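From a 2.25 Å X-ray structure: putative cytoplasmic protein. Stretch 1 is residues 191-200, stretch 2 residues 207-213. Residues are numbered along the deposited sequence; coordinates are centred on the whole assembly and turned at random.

Stretch 1, residues 191-200: QAVARDDADV
Stretch 2 207-213: DPLLVFG

This is a short antiparallel strand pairing extended by apolar packing and a side-chain hydrogen bond, burying 464 Å² between two stretches of one chain. The register is set by Asp199 opposite Phe212, a hydrogen-bonded pair with Asp199 CA 5.0 Å from Phe212 CA, followed by Val200 opposite Val211, a non-hydrogen-bonded pair with Val200 CA 4.5 Å from Val211 CA. Asp199 (phi/psi -107/111) and Phe212 (-113/139) have beta-strand backbone angles, and each N-H points almost straight at the opposing carbonyl oxygen: Asp199 N donates to Phe212 O at 2.8 Å and 177°, and Phe212 N donates to Asp199 O at 2.9 Å and 170°. The same Asp199 O also receives a CA-H contact from Val211 CA at 3.4 Å.

Side chains alternate across the sheet. Asp199 (chi1 m) and Phe212 (m, chi2 -84°) share one face, with Asp199 CB 4.5 Å from Phe212 CB, though the phenyl end leads away. Val200 and Val211, both t, share the other, with Val200 CG2 4.1 Å from Val211 CG2. Val211 also reaches the chain before the strand: Val211 CG1 lies 3.6 Å from Ala198 CB and 4.4 Å from Ala194 CB. Between these alanines the chain turns, with Ala198 N bonded to Arg195 O at 2.8 Å.

The chain corners at Leu210 (-120/123), and Pro208 (-64/146, C-gamma endo) carries the contact onward. Pro208 CB sits 4.2 Å from Val200 CG1, while Pro208 CG approaches Ala192 O at 3.3 Å. A water bridges the two backbones, accepting from Ala192 N at 2.9 Å and donating to Pro208 O at 2.8 Å. At the far end, extended Gln191 (t, t, chi3 60°) meets Asp207 (m): Gln191 NE2 donates to Asp207 OD2 at 2.9 Å and weakly to Asp207 OD1 at 3.3 Å.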

# COMPACT_ATOMS: atom_id res chain seq x y z
N GLN E 191 16.83 16.85 16.45
CA GLN E 191 18.04 17.08 17.26
C GLN E 191 19.28 17.22 16.40
O GLN E 191 19.62 16.32 15.64
CB GLN E 191 18.27 15.95 18.26
CG GLN E 191 19.45 16.20 19.19
CD GLN E 191 19.55 15.16 20.27
OE1 GLN E 191 19.71 13.98 20.00
NE2 GLN E 191 19.45 15.60 21.51
N ALA E 192 19.96 18.34 16.52
CA ALA E 192 21.21 18.54 15.79
C ALA E 192 22.23 19.22 16.72
O ALA E 192 21.90 19.62 17.83
CB ALA E 192 20.97 19.35 14.52
N VAL E 193 23.48 19.29 16.28
CA VAL E 193 24.52 19.97 17.00
C VAL E 193 24.91 21.19 16.16
O VAL E 193 25.19 21.06 14.96
CB VAL E 193 25.74 19.03 17.24
CG1 VAL E 193 26.87 19.80 17.92
CG2 VAL E 193 25.33 17.79 18.07
N ALA E 194 24.90 22.37 16.77
CA ALA E 194 25.36 23.57 16.08
C ALA E 194 26.84 23.45 15.69
O ALA E 194 27.64 22.97 16.48
CB ALA E 194 25.14 24.78 16.96
N ARG E 195 27.21 23.89 14.48
CA ARG E 195 28.63 24.04 14.16
C ARG E 195 29.21 25.06 15.17
O ARG E 195 28.52 26.04 15.50
CB ARG E 195 28.82 24.46 12.70
CG ARG E 195 28.46 23.35 11.70
CD ARG E 195 28.75 23.70 10.24
NE ARG E 195 28.25 22.66 9.32
CZ ARG E 195 28.88 21.52 9.06
NH1 ARG E 195 30.06 21.28 9.64
NH2 ARG E 195 28.35 20.62 8.23
N ASP E 196 30.43 24.84 15.70
CA ASP E 196 30.95 25.76 16.75
C ASP E 196 31.31 27.12 16.12
O ASP E 196 31.79 28.04 16.75
CB ASP E 196 32.06 25.15 17.64
CG ASP E 196 33.34 24.78 16.88
OD1 ASP E 196 34.18 24.05 17.49
OD2 ASP E 196 33.54 25.19 15.72
N ASP E 197 30.97 27.19 14.85
CA ASP E 197 31.10 28.29 13.95
C ASP E 197 29.87 29.20 14.01
O ASP E 197 29.93 30.40 13.75
CB ASP E 197 31.10 27.61 12.56
CG ASP E 197 32.11 28.17 11.69
OD1 ASP E 197 32.30 27.67 10.57
OD2 ASP E 197 32.73 29.15 12.15
N ALA E 198 28.73 28.57 14.30
CA ALA E 198 27.43 29.16 14.08
C ALA E 198 26.90 29.85 15.33
O ALA E 198 27.46 29.70 16.41
CB ALA E 198 26.47 28.09 13.64
N ASP E 199 25.82 30.62 15.16
CA ASP E 199 25.23 31.37 16.25
C ASP E 199 23.93 30.72 16.68
O ASP E 199 22.95 30.75 15.92
CB ASP E 199 24.97 32.84 15.84
CG ASP E 199 26.23 33.54 15.29
OD1 ASP E 199 27.31 33.57 15.96
OD2 ASP E 199 26.13 34.08 14.16
N VAL E 200 23.92 30.13 17.87
CA VAL E 200 22.69 29.57 18.45
C VAL E 200 21.88 30.67 19.17
O VAL E 200 22.36 31.30 20.11
CB VAL E 200 22.99 28.41 19.43
CG1 VAL E 200 21.72 27.93 20.12
CG2 VAL E 200 23.68 27.27 18.70
N ASP E 207 18.76 21.71 23.54
CA ASP E 207 19.33 21.49 22.20
C ASP E 207 19.13 22.76 21.37
O ASP E 207 18.26 23.57 21.69
CB ASP E 207 18.66 20.31 21.49
CG ASP E 207 19.10 18.96 22.02
OD1 ASP E 207 20.33 18.72 22.17
OD2 ASP E 207 18.21 18.11 22.23
N PRO E 208 19.94 22.95 20.31
CA PRO E 208 19.69 24.17 19.52
C PRO E 208 18.30 24.13 18.87
O PRO E 208 17.80 23.04 18.53
CB PRO E 208 20.80 24.14 18.45
CG PRO E 208 21.37 22.80 18.48
CD PRO E 208 21.05 22.14 19.78
N LEU E 209 17.68 25.31 18.74
CA LEU E 209 16.39 25.44 18.05
C LEU E 209 16.48 26.40 16.86
O LEU E 209 16.01 26.08 15.76
CB LEU E 209 15.27 25.85 19.02
CG LEU E 209 13.89 26.19 18.42
CD1 LEU E 209 13.26 25.00 17.71
CD2 LEU E 209 12.94 26.72 19.49
N LEU E 210 17.05 27.58 17.08
CA LEU E 210 17.28 28.54 16.00
C LEU E 210 18.76 28.82 15.89
O LEU E 210 19.38 29.27 16.85
CB LEU E 210 16.47 29.83 16.23
CG LEU E 210 16.49 30.89 15.12
CD1 LEU E 210 15.96 30.37 13.75
CD2 LEU E 210 15.73 32.13 15.58
N VAL E 211 19.32 28.58 14.70
CA VAL E 211 20.77 28.66 14.47
C VAL E 211 21.06 29.42 13.17
O VAL E 211 20.46 29.12 12.13
CB VAL E 211 21.42 27.25 14.37
CG1 VAL E 211 22.94 27.35 14.12
CG2 VAL E 211 21.14 26.41 15.64
N PHE E 212 21.98 30.39 13.25
CA PHE E 212 22.39 31.19 12.09
C PHE E 212 23.84 30.91 11.70
O PHE E 212 24.70 30.77 12.55
CB PHE E 212 22.16 32.70 12.34
CG PHE E 212 20.71 33.08 12.48
CD1 PHE E 212 19.94 33.33 11.35
CD2 PHE E 212 20.10 33.14 13.73
CE1 PHE E 212 18.59 33.64 11.47
CE2 PHE E 212 18.77 33.46 13.86
CZ PHE E 212 18.01 33.71 12.73
N GLY E 213 24.10 30.83 10.41
CA GLY E 213 25.48 30.72 9.96
C GLY E 213 25.74 31.40 8.64
O GLY E 213 24.92 32.18 8.15
O HOH W 1 18.30 20.35 17.74